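Local coordinates for coelenterazine-binding protein with bound coelenterazine (PDB 2HPS) that binds coelenterazine, the luciferin of Renilla, and, when calcium is bound, makes it available for reaction with luciferase and oxygen, at residues K15-R19 against A85-L89; D28-S32 against S77-A81; R33-I39 against F61-D66; R42-I46 against F127-P133. All blocks are in the same frame, centred on the assembly; numbering follows the deposited sequence. Where two conformers were deposited one is given.

Interaction 1 of 4, residues K15-R19 against A85-L89. With CTZ (c2-hydroxy-coelenterazine), chain B.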
# COMPACT_ATOMS: atom_id res chain seq x y z
N LYS A 15 8.86 7.67 2.30
CA LYS A 15 7.66 7.05 1.78
C LYS A 15 7.47 5.66 2.40
O LYS A 15 6.39 5.33 2.88
CB LYS A 15 7.73 6.95 0.26
CG LYS A 15 7.55 8.30 -0.46
CD LYS A 15 7.33 8.13 -1.95
CE LYS A 15 8.54 7.49 -2.67
NZ LYS A 15 8.30 7.35 -4.18
N MSE A 16 8.54 4.87 2.40
CA MSE A 16 8.43 3.48 2.88
C MSE A 16 8.13 3.43 4.39
O MSE A 16 7.37 2.58 4.85
CB MSE A 16 9.67 2.67 2.54
CG MSE A 16 9.93 2.49 1.05
SE MSE A 16 8.37 1.71 0.08
CE MSE A 16 7.74 3.39 -0.87
N LYS A 17 8.71 4.34 5.16
CA LYS A 17 8.40 4.39 6.59
C LYS A 17 6.91 4.74 6.85
O LYS A 17 6.29 4.25 7.80
CB LYS A 17 9.33 5.38 7.31
CG LYS A 17 9.24 5.26 8.84
CD LYS A 17 10.15 6.24 9.62
CE LYS A 17 9.80 6.18 11.11
NZ LYS A 17 10.63 7.16 11.89
N THR A 18 6.35 5.59 6.00
CA THR A 18 4.94 5.97 6.11
C THR A 18 4.07 4.72 5.87
O THR A 18 3.14 4.44 6.63
CB THR A 18 4.65 7.09 5.12
OG1 THR A 18 5.52 8.20 5.42
CG2 THR A 18 3.20 7.56 5.23
N ARG A 19 4.45 3.96 4.86
CA ARG A 19 3.77 2.70 4.52
C ARG A 19 3.90 1.71 5.68
O ARG A 19 2.94 1.07 6.09
CB ARG A 19 4.41 2.11 3.27
CG ARG A 19 3.88 0.75 2.87
CD ARG A 19 4.65 0.24 1.66
NE ARG A 19 4.48 -1.21 1.49
CZ ARG A 19 5.31 -1.99 0.80
NH1 ARG A 19 6.38 -1.49 0.17
NH2 ARG A 19 5.06 -3.29 0.71
N ALA A 85 12.22 -2.45 2.35
CA ALA A 85 11.35 -2.05 1.24
C ALA A 85 12.10 -1.25 0.17
O ALA A 85 12.04 -1.56 -1.03
CB ALA A 85 10.14 -1.23 1.78
N THR A 86 12.82 -0.21 0.59
CA THR A 86 13.56 0.64 -0.34
C THR A 86 14.63 -0.16 -1.07
O THR A 86 14.75 -0.08 -2.30
CB THR A 86 14.16 1.85 0.43
OG1 THR A 86 13.06 2.66 0.89
CG2 THR A 86 15.11 2.67 -0.45
N ASP A 87 15.38 -0.96 -0.30
CA ASP A 87 16.46 -1.78 -0.88
C ASP A 87 15.90 -2.75 -1.93
O ASP A 87 16.45 -2.85 -3.02
CB ASP A 87 17.23 -2.56 0.21
CG ASP A 87 18.19 -1.69 1.00
OD1 ASP A 87 18.45 -0.54 0.59
OD2 ASP A 87 18.67 -2.16 2.06
N SER A 88 14.81 -3.42 -1.58
CA SER A 88 14.15 -4.38 -2.50
C SER A 88 13.55 -3.73 -3.75
O SER A 88 13.84 -4.15 -4.88
CB SER A 88 13.13 -5.26 -1.78
OG SER A 88 12.12 -4.51 -1.15
N LEU A 89 12.74 -2.69 -3.54
CA LEU A 89 12.05 -2.03 -4.66
C LEU A 89 12.97 -1.35 -5.63
O LEU A 89 12.75 -1.43 -6.84
CB LEU A 89 11.02 -1.02 -4.13
CG LEU A 89 9.80 -1.69 -3.51
CD1 LEU A 89 9.04 -0.70 -2.63
CD2 LEU A 89 8.89 -2.29 -4.61
N1 CTZ B . -2.88 0.71 2.57
C2 CTZ B . -2.93 0.09 3.78
C3 CTZ B . -3.15 1.20 4.71
N4 CTZ B . -3.23 2.36 4.06
C5 CTZ B . -3.42 3.62 4.50
C6 CTZ B . -3.43 4.66 3.56
N7 CTZ B . -3.27 4.42 2.24
C8 CTZ B . -3.09 3.16 1.77
C9 CTZ B . -3.05 2.06 2.76
C10 CTZ B . -2.77 -1.39 4.05
C11 CTZ B . -1.38 -1.76 3.62
C12 CTZ B . -1.19 -2.59 2.52
C13 CTZ B . 0.08 -2.94 2.09
C14 CTZ B . 1.18 -2.44 2.80
C15 CTZ B . 1.01 -1.59 3.90
C16 CTZ B . -0.28 -1.25 4.32
O17 CTZ B . 2.43 -2.77 2.38
O18 CTZ B . -3.26 1.12 5.99
C19 CTZ B . -3.67 6.05 4.02
C20 CTZ B . -3.18 6.50 5.25
C21 CTZ B . -3.43 7.81 5.66
C22 CTZ B . -4.19 8.67 4.85
C23 CTZ B . -4.70 8.22 3.64
C24 CTZ B . -4.44 6.91 3.22
O25 CTZ B . -4.43 9.94 5.28
C26 CTZ B . -2.88 2.85 0.30
C27 CTZ B . -4.22 2.72 -0.37
C28 CTZ B . -4.66 1.50 -0.88
C29 CTZ B . -5.91 1.42 -1.50
C30 CTZ B . -6.71 2.57 -1.58
C31 CTZ B . -6.27 3.79 -1.08
C32 CTZ B . -5.01 3.86 -0.48
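This is a buried, steeply crossed helix-helix contact between the first helix of EF-hand 1, here Lys15-Arg19, and the last helix of the N-terminal EF-hand pair, here Ala85-Leu89. The two short axes pass 10.6 Å apart with an angle of 119° between their directions, and only 179 Å² is covered, so side chains rather than backbones must bridge the gap. Met16, present as selenomethionine, does most of this: its CG lies 3.8 Å from Ala85 CB, and its SE reaches Leu89 CD1 at 3.7 Å. The same CG sits 3.1 Å from Thr86 OG1, a close packing contact, while that hydroxyl finds its hydrogen-bonding partner in His12.

One helical turn on, Arg19 illustrates how a packing interface can double as a pocket wall. Its NH1 lies 3.9 Å from Leu89 CD1 and 4.1 Å from Ala85 CB, whereas the other edge of the guanidinium meets the ligand. Arg19 NE donates to the phenol oxygen O17 of c2-hydroxy-coelenterazine at 2.7 Å, and Arg19 NH2 adds a weak bond to O17 at 3.2 Å. An extended side chain carries the charge from the helix to the ligand's phenol oxygen. Around the contact, helix 157-169 brings Phe167 against Met16 and Leu168 against both Arg19 and Leu89, while helix 51-68 packs Leu68 on Arg19 and Ala85.

Interaction 2 of 4, residues D28-S32 against S77-A81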
# COMPACT_ATOMS: atom_id res chain seq x y z
N ASP A 28 3.77 0.98 18.50
CA ASP A 28 4.93 0.73 19.36
C ASP A 28 6.27 0.82 18.61
O ASP A 28 7.35 0.64 19.20
CB ASP A 28 4.80 -0.60 20.13
CG ASP A 28 4.90 -1.84 19.23
OD1 ASP A 28 4.87 -1.72 17.98
OD2 ASP A 28 5.01 -2.95 19.79
N GLY A 29 6.20 1.11 17.31
CA GLY A 29 7.39 1.26 16.46
C GLY A 29 7.93 -0.04 15.89
O GLY A 29 9.00 -0.03 15.27
N PHE A 30 7.20 -1.13 16.10
CA PHE A 30 7.63 -2.46 15.64
C PHE A 30 6.52 -3.18 14.91
O PHE A 30 5.34 -2.98 15.19
CB PHE A 30 8.14 -3.30 16.81
CG PHE A 30 9.45 -2.82 17.37
CD1 PHE A 30 10.65 -3.35 16.92
CD2 PHE A 30 9.47 -1.81 18.33
CE1 PHE A 30 11.87 -2.89 17.42
CE2 PHE A 30 10.69 -1.33 18.84
CZ PHE A 30 11.89 -1.88 18.39
N ILE A 31 6.90 -4.03 13.96
CA ILE A 31 5.93 -4.80 13.18
C ILE A 31 6.38 -6.24 12.99
O ILE A 31 7.57 -6.57 13.13
CB ILE A 31 5.64 -4.15 11.80
CG1 ILE A 31 6.92 -4.00 10.96
CG2 ILE A 31 4.90 -2.81 11.98
CD1 ILE A 31 6.65 -3.63 9.49
N SER A 32 5.43 -7.10 12.64
CA SER A 32 5.73 -8.51 12.44
C SER A 32 4.90 -9.06 11.29
O SER A 32 3.96 -8.41 10.80
CB SER A 32 5.35 -9.28 13.70
OG SER A 32 3.95 -9.31 13.83
N SER A 77 11.82 -3.16 13.65
CA SER A 77 11.37 -1.76 13.69
C SER A 77 10.72 -1.34 12.38
O SER A 77 11.02 -1.88 11.32
CB SER A 77 12.53 -0.82 13.99
OG SER A 77 13.44 -0.73 12.91
N VAL A 78 9.85 -0.34 12.45
CA VAL A 78 9.30 0.23 11.22
C VAL A 78 10.38 0.80 10.28
O VAL A 78 10.25 0.66 9.07
CB VAL A 78 8.16 1.25 11.47
CG1 VAL A 78 7.01 0.56 12.21
CG2 VAL A 78 8.68 2.48 12.24
N GLU A 79 11.45 1.39 10.82
CA GLU A 79 12.49 1.91 9.92
C GLU A 79 13.34 0.80 9.30
O GLU A 79 13.77 0.93 8.14
CB GLU A 79 13.32 3.07 10.52
CG GLU A 79 14.47 3.66 9.61
CD GLU A 79 14.06 4.32 8.26
OE1 GLU A 79 14.97 4.66 7.46
OE2 GLU A 79 12.85 4.54 7.98
N GLU A 80 13.57 -0.30 10.04
CA GLU A 80 14.29 -1.45 9.45
C GLU A 80 13.48 -2.05 8.29
O GLU A 80 14.04 -2.36 7.23
CB GLU A 80 14.60 -2.52 10.50
CG GLU A 80 15.46 -3.67 9.98
CD GLU A 80 15.92 -4.63 11.08
OE1 GLU A 80 16.17 -4.17 12.21
OE2 GLU A 80 16.03 -5.84 10.81
N ALA A 81 12.17 -2.20 8.49
CA ALA A 81 11.29 -2.68 7.42
C ALA A 81 11.27 -1.71 6.24
O ALA A 81 11.25 -2.15 5.08
CB ALA A 81 9.88 -2.91 7.96
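Paired EF-hands are joined by a short antiparallel sheet between their loops, and here the loop of EF-hand 1 meets that of EF-hand 2 just where helix 78-91 begins. The backbone supplies the pairing: Phe30 and Ser77 form a non-hydrogen-bonded antiparallel pair with their CA atoms 4.3 Å apart, and beside it Val78 N donates to Gly29 O at 3.0 Å. Ser77 CA also approaches Gly29 O at 3.3 Å in a CA-H...O contact.

An Asx turn and a helix cap shape the approaching ends. Asp28 OD1 accepts from Phe30 N at 3.1 Å, an Asx turn that leads into the strand, and Asp28 also forms a salt bridge with Arg75. Ser77 is the N-cap of the following helix, its OG accepting from Glu80 N at 2.9 Å.

Apolar packing lies beneath the pairing. Ile31 CG2 rests 4.0 Å from Val78 CG1, and Met20 of helix 6-21 touches both Ile31 and Ala81. The far end of the isoleucine makes the tightest apolar contact, Ile31 CD1 to Ala81 CB at 3.6 Å.

Interaction 3 of 4, residues R33-I39 against F61-D66. With CTZ (c2-hydroxy-coelenterazine), chain B.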
# COMPACT_ATOMS: atom_id res chain seq x y z
N ARG A 33 5.23 -10.30 10.92
CA ARG A 33 4.52 -11.03 9.87
C ARG A 33 3.03 -11.04 10.13
O ARG A 33 2.24 -10.72 9.23
CB ARG A 33 5.06 -12.46 9.82
CG ARG A 33 4.70 -13.28 8.60
CD ARG A 33 5.48 -14.58 8.59
NE ARG A 33 5.19 -15.37 7.39
CZ ARG A 33 5.87 -15.27 6.25
NH1 ARG A 33 6.88 -14.43 6.14
NH2 ARG A 33 5.53 -16.04 5.21
N GLU A 34 2.60 -11.37 11.36
CA GLU A 34 1.16 -11.44 11.60
C GLU A 34 0.46 -10.08 11.53
O GLU A 34 -0.69 -10.02 11.18
CB GLU A 34 0.79 -12.19 12.89
CG GLU A 34 1.38 -11.63 14.15
CD GLU A 34 2.66 -12.35 14.55
OE1 GLU A 34 2.74 -12.77 15.73
OE2 GLU A 34 3.57 -12.51 13.69
N ASP A 35 1.17 -9.01 11.88
CA ASP A 35 0.65 -7.64 11.68
C ASP A 35 0.32 -7.40 10.20
O ASP A 35 -0.69 -6.77 9.86
CB ASP A 35 1.66 -6.59 12.16
CG ASP A 35 1.93 -6.64 13.67
OD1 ASP A 35 1.05 -7.05 14.46
OD2 ASP A 35 3.04 -6.22 14.07
N TYR A 36 1.19 -7.89 9.33
CA TYR A 36 0.98 -7.77 7.89
C TYR A 36 -0.22 -8.62 7.42
O TYR A 36 -1.07 -8.16 6.66
CB TYR A 36 2.28 -8.10 7.14
CG TYR A 36 2.45 -7.33 5.84
CD1 TYR A 36 2.30 -5.93 5.80
CD2 TYR A 36 2.79 -8.00 4.66
CE1 TYR A 36 2.45 -5.23 4.60
CE2 TYR A 36 2.95 -7.31 3.47
CZ TYR A 36 2.77 -5.93 3.44
OH TYR A 36 2.94 -5.27 2.23
N GLU A 37 -0.31 -9.85 7.94
CA GLU A 37 -1.44 -10.74 7.66
C GLU A 37 -2.76 -10.13 8.11
O GLU A 37 -3.78 -10.37 7.50
CB GLU A 37 -1.25 -12.09 8.37
CG GLU A 37 -0.05 -12.90 7.90
CD GLU A 37 0.03 -14.25 8.59
OE1 GLU A 37 -0.72 -15.15 8.17
OE2 GLU A 37 0.83 -14.41 9.55
N LEU A 38 -2.73 -9.34 9.19
CA LEU A 38 -3.95 -8.69 9.65
C LEU A 38 -4.56 -7.80 8.56
O LEU A 38 -5.78 -7.75 8.41
CB LEU A 38 -3.68 -7.87 10.91
CG LEU A 38 -4.84 -7.05 11.49
CD1 LEU A 38 -6.03 -7.91 11.88
CD2 LEU A 38 -4.34 -6.21 12.70
N ILE A 39 -3.71 -7.09 7.84
CA ILE A 39 -4.16 -6.27 6.71
C ILE A 39 -4.87 -7.13 5.66
O ILE A 39 -5.98 -6.81 5.22
CB ILE A 39 -2.99 -5.48 6.10
CG1 ILE A 39 -2.50 -4.47 7.13
CG2 ILE A 39 -3.42 -4.79 4.78
CD1 ILE A 39 -1.19 -3.82 6.79
N PHE A 61 0.44 -11.22 0.38
CA PHE A 61 1.01 -10.49 1.52
C PHE A 61 2.20 -11.20 2.16
O PHE A 61 3.17 -10.55 2.55
CB PHE A 61 -0.07 -10.14 2.55
CG PHE A 61 -0.79 -8.85 2.24
CD1 PHE A 61 -1.65 -8.77 1.14
CD2 PHE A 61 -0.57 -7.72 3.02
CE1 PHE A 61 -2.31 -7.55 0.83
CE2 PHE A 61 -1.21 -6.51 2.72
CZ PHE A 61 -2.09 -6.43 1.63
N LEU A 62 2.14 -12.53 2.27
CA LEU A 62 3.27 -13.26 2.83
C LEU A 62 4.49 -13.17 1.93
O LEU A 62 5.61 -13.05 2.42
CB LEU A 62 2.90 -14.73 3.07
CG LEU A 62 1.88 -15.00 4.17
CD1 LEU A 62 1.52 -16.49 4.14
CD2 LEU A 62 2.37 -14.57 5.55
N ARG A 63 4.28 -13.20 0.62
CA ARG A 63 5.37 -13.09 -0.34
C ARG A 63 6.11 -11.76 -0.18
O ARG A 63 7.35 -11.71 -0.15
CB ARG A 63 4.83 -13.25 -1.77
CG ARG A 63 5.97 -13.46 -2.82
CD ARG A 63 5.36 -13.58 -4.23
NE ARG A 63 4.87 -12.29 -4.72
CZ ARG A 63 5.64 -11.35 -5.26
NH1 ARG A 63 6.95 -11.54 -5.38
NH2 ARG A 63 5.10 -10.21 -5.66
N VAL A 64 5.34 -10.69 -0.08
CA VAL A 64 5.87 -9.34 0.17
C VAL A 64 6.49 -9.27 1.59
O VAL A 64 7.56 -8.71 1.74
CB VAL A 64 4.80 -8.26 -0.10
CG1 VAL A 64 5.32 -6.86 0.22
CG2 VAL A 64 4.37 -8.33 -1.57
N ALA A 65 5.85 -9.88 2.58
CA ALA A 65 6.42 -9.92 3.95
C ALA A 65 7.85 -10.46 3.95
O ALA A 65 8.74 -9.95 4.65
CB ALA A 65 5.54 -10.73 4.90
N ASP A 66 8.09 -11.48 3.14
CA ASP A 66 9.44 -12.04 3.00
C ASP A 66 10.44 -10.99 2.53
O ASP A 66 11.55 -10.87 3.06
CB ASP A 66 9.46 -13.25 2.06
CG ASP A 66 8.73 -14.47 2.63
OD1 ASP A 66 8.47 -14.54 3.85
OD2 ASP A 66 8.38 -15.36 1.82
N1 CTZ B . -2.88 0.71 2.57
C2 CTZ B . -2.93 0.09 3.78
C3 CTZ B . -3.15 1.20 4.71
N4 CTZ B . -3.23 2.36 4.06
C5 CTZ B . -3.42 3.62 4.50
C6 CTZ B . -3.43 4.66 3.56
N7 CTZ B . -3.27 4.42 2.24
C8 CTZ B . -3.09 3.16 1.77
C9 CTZ B . -3.05 2.06 2.76
C10 CTZ B . -2.77 -1.39 4.05
C11 CTZ B . -1.38 -1.76 3.62
C12 CTZ B . -1.19 -2.59 2.52
C13 CTZ B . 0.08 -2.94 2.09
C14 CTZ B . 1.18 -2.44 2.80
C15 CTZ B . 1.01 -1.59 3.90
C16 CTZ B . -0.28 -1.25 4.32
O17 CTZ B . 2.43 -2.77 2.38
O18 CTZ B . -3.26 1.12 5.99
C19 CTZ B . -3.67 6.05 4.02
C20 CTZ B . -3.18 6.50 5.25
C21 CTZ B . -3.43 7.81 5.66
C22 CTZ B . -4.19 8.67 4.85
C23 CTZ B . -4.70 8.22 3.64
C24 CTZ B . -4.44 6.91 3.22
O25 CTZ B . -4.43 9.94 5.28
C26 CTZ B . -2.88 2.85 0.30
C27 CTZ B . -4.22 2.72 -0.37
C28 CTZ B . -4.66 1.50 -0.88
C29 CTZ B . -5.91 1.42 -1.50
C30 CTZ B . -6.71 2.57 -1.58
C31 CTZ B . -6.27 3.79 -1.08
C32 CTZ B . -5.01 3.86 -0.48
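Tyr36 turns one face of its ring to Phe61 CD2, 3.6 Å from Tyr36 CE2, in an oblique aromatic pair with ring centres 5.0 Å apart and planes at 49°. Ala65 CB and Val64 CG1 extend the apolar surface around it, at 3.9 Å from Tyr36 CD2 and 4.0 Å from Tyr36 CE2. Thus held, Tyr36 OH is hydrogen-bonded to the ligand phenol oxygen O17 at 2.6 Å. Ile39 and Phe61 line the same pocket: Ile39 CG2 is 3.5 Å from Phe61 CE2 and 3.5 Å from ligand C10.

Away from the ligand the interface turns polar. Arg33 NH1 forms a salt bridge with Asp66 OD1 at 2.8 Å, while Leu62 CD2 covers a face of the guanidinium, 3.5 Å from Arg33 NE.

The contact joins the second helix of EF-hand 1 to the first of EF-hand 2, roughly antiparallel, the short axes at 146° and 9.7 Å apart. Helix 102-111 adds Gln103 against Phe61 and Val64, and Val23 packs on Tyr36 and Ile39.

Interaction 4 of 4, residues R42-I46 against F127-P133. With CTZ (c2-hydroxy-coelenterazine), chain B.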
# COMPACT_ATOMS: atom_id res chain seq x y z
N ARG A 42 -8.28 -8.08 6.93
CA ARG A 42 -9.22 -6.97 6.83
C ARG A 42 -9.69 -6.79 5.38
O ARG A 42 -10.87 -6.49 5.14
CB ARG A 42 -8.58 -5.70 7.40
CG ARG A 42 -8.41 -5.75 8.94
CD ARG A 42 -7.81 -4.43 9.40
NE ARG A 42 -7.72 -4.33 10.86
CZ ARG A 42 -7.09 -3.33 11.47
NH1 ARG A 42 -6.50 -2.40 10.73
NH2 ARG A 42 -7.03 -3.27 12.80
N ILE A 43 -8.77 -6.97 4.43
CA ILE A 43 -9.08 -6.85 3.00
C ILE A 43 -10.13 -7.90 2.61
O ILE A 43 -11.15 -7.58 2.00
CB ILE A 43 -7.79 -6.98 2.13
CG1 ILE A 43 -6.94 -5.72 2.24
CG2 ILE A 43 -8.15 -7.25 0.64
CD1 ILE A 43 -5.51 -5.87 1.75
N ALA A 44 -9.89 -9.14 3.02
CA ALA A 44 -10.81 -10.25 2.69
C ALA A 44 -12.22 -10.01 3.26
O ALA A 44 -13.24 -10.31 2.63
CB ALA A 44 -10.23 -11.56 3.21
N LYS A 45 -12.28 -9.46 4.47
CA LYS A 45 -13.56 -9.21 5.13
C LYS A 45 -14.40 -8.15 4.40
O LYS A 45 -15.57 -8.38 4.10
CB LYS A 45 -13.34 -8.82 6.60
CG LYS A 45 -14.63 -8.71 7.41
CD LYS A 45 -14.29 -8.54 8.90
CE LYS A 45 -15.43 -8.98 9.81
NZ LYS A 45 -14.95 -8.93 11.24
N ILE A 46 -13.80 -7.00 4.10
CA ILE A 46 -14.56 -5.92 3.48
C ILE A 46 -14.99 -6.31 2.05
O ILE A 46 -16.09 -5.98 1.62
CB ILE A 46 -13.79 -4.55 3.51
CG1 ILE A 46 -14.67 -3.40 2.99
CG2 ILE A 46 -12.48 -4.62 2.74
CD1 ILE A 46 -15.83 -3.05 3.89
N PHE A 127 -13.40 0.72 1.66
CA PHE A 127 -12.22 -0.13 1.64
C PHE A 127 -11.09 0.43 2.53
O PHE A 127 -10.54 -0.27 3.38
CB PHE A 127 -11.71 -0.37 0.21
CG PHE A 127 -10.44 -1.19 0.15
CD1 PHE A 127 -10.50 -2.57 0.08
CD2 PHE A 127 -9.20 -0.56 0.22
CE1 PHE A 127 -9.33 -3.32 0.05
CE2 PHE A 127 -8.02 -1.30 0.18
CZ PHE A 127 -8.10 -2.69 0.11
N LEU A 128 -10.78 1.70 2.33
CA LEU A 128 -9.70 2.33 3.06
C LEU A 128 -9.95 2.34 4.57
O LEU A 128 -9.04 2.11 5.36
CB LEU A 128 -9.45 3.74 2.54
CG LEU A 128 -8.27 4.45 3.18
CD1 LEU A 128 -6.98 3.61 3.05
CD2 LEU A 128 -8.10 5.82 2.52
N GLN A 129 -11.20 2.58 4.98
CA GLN A 129 -11.53 2.59 6.41
C GLN A 129 -11.69 1.19 7.01
O GLN A 129 -11.70 1.04 8.23
CB GLN A 129 -12.76 3.45 6.65
CG GLN A 129 -12.47 4.93 6.38
CD GLN A 129 -13.65 5.81 6.71
OE1 GLN A 129 -14.78 5.47 6.38
NE2 GLN A 129 -13.39 6.93 7.38
N ALA A 130 -11.81 0.18 6.16
CA ALA A 130 -11.75 -1.20 6.63
C ALA A 130 -10.31 -1.59 6.91
O ALA A 130 -10.01 -2.16 7.96
CB ALA A 130 -12.40 -2.16 5.63
N VAL A 131 -9.39 -1.28 5.99
CA VAL A 131 -7.98 -1.61 6.24
C VAL A 131 -7.41 -0.71 7.32
O VAL A 131 -6.57 -1.15 8.11
CB VAL A 131 -7.09 -1.62 4.95
CG1 VAL A 131 -7.73 -2.52 3.88
CG2 VAL A 131 -6.86 -0.24 4.43
N GLY A 132 -7.92 0.52 7.37
CA GLY A 132 -7.45 1.52 8.35
C GLY A 132 -8.61 2.19 9.08
O GLY A 132 -8.95 3.34 8.80
N PRO A 133 -9.23 1.47 10.02
CA PRO A 133 -10.40 1.99 10.77
C PRO A 133 -10.09 3.20 11.64
O PRO A 133 -11.02 3.90 12.08
CB PRO A 133 -10.84 0.80 11.62
CG PRO A 133 -9.66 -0.16 11.63
CD PRO A 133 -8.85 0.10 10.40
N1 CTZ B . -2.88 0.71 2.57
C2 CTZ B . -2.93 0.09 3.78
C3 CTZ B . -3.15 1.20 4.71
N4 CTZ B . -3.23 2.36 4.06
C5 CTZ B . -3.42 3.62 4.50
C6 CTZ B . -3.43 4.66 3.56
N7 CTZ B . -3.27 4.42 2.24
C8 CTZ B . -3.09 3.16 1.77
C9 CTZ B . -3.05 2.06 2.76
C10 CTZ B . -2.77 -1.39 4.05
C11 CTZ B . -1.38 -1.76 3.62
C12 CTZ B . -1.19 -2.59 2.52
C13 CTZ B . 0.08 -2.94 2.09
C14 CTZ B . 1.18 -2.44 2.80
C15 CTZ B . 1.01 -1.59 3.90
C16 CTZ B . -0.28 -1.25 4.32
O17 CTZ B . 2.43 -2.77 2.38
O18 CTZ B . -3.26 1.12 5.99
C19 CTZ B . -3.67 6.05 4.02
C20 CTZ B . -3.18 6.50 5.25
C21 CTZ B . -3.43 7.81 5.66
C22 CTZ B . -4.19 8.67 4.85
C23 CTZ B . -4.70 8.22 3.64
C24 CTZ B . -4.44 6.91 3.22
O25 CTZ B . -4.43 9.94 5.28
C26 CTZ B . -2.88 2.85 0.30
C27 CTZ B . -4.22 2.72 -0.37
C28 CTZ B . -4.66 1.50 -0.88
C29 CTZ B . -5.91 1.42 -1.50
C30 CTZ B . -6.71 2.57 -1.58
C31 CTZ B . -6.27 3.79 -1.08
C32 CTZ B . -5.01 3.86 -0.48
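An arginine of one helix reaching the backbone at the C-terminal end of another is the striking feature here: Arg42 NH1 donates to Val131 O at 2.9 Å, just before Gly132 leaves helical geometry. Pro133 follows across a face of the guanidinium, its CD 3.4 Å from Arg42 NH1. The contact links two EF-hands from different halves of the protein, the second helix of EF-hand 1 packing on the second helix of EF-hand 3 at 138°, with axes 9.0 Å apart.

Below this polar end the interface is apolar. Ile46 CB meets Ala130 CB at 3.5 Å, and Ile43 CG1 lies 3.7 Å from Val131 CG1. Phe127 takes Ile43 and Ile46 against its ring while touching Met107 and Cys110 of helix 102-111. Its helix also carries Glu123, a probable calcium ligand.

Three residues of 127-133 line the coelenterazine pocket: Val131 CG2 lies 4.0 Å from ligand C3, Phe127 CE2 is 3.8 Å from C29, and Leu128 CD1 approaches C6 at 3.7 Å.

Together the four contacts show how EF-hand helices can enclose a small molecule. Interactions 1 and 3 converge on one phenol oxygen of the ligand, and Arg19 NH2 and Tyr36 OH, 3.3 Å apart, are probably hydrogen-bonded to each other as well; Arg22 adds a further hydrogen bond to the ligand. Interaction 4, centred about 22 Å from interaction 1 across the chain's centre, walls other parts of the same ligand, and connects to interaction 3 through helix 33-47 and the 3.5 Å approach of Phe61 CZ to Ile43 CD1. Interaction 2 stands aside from the ligand, joining interaction 1 where Lys17 CE packs 4.0 Å from Val78 CG2.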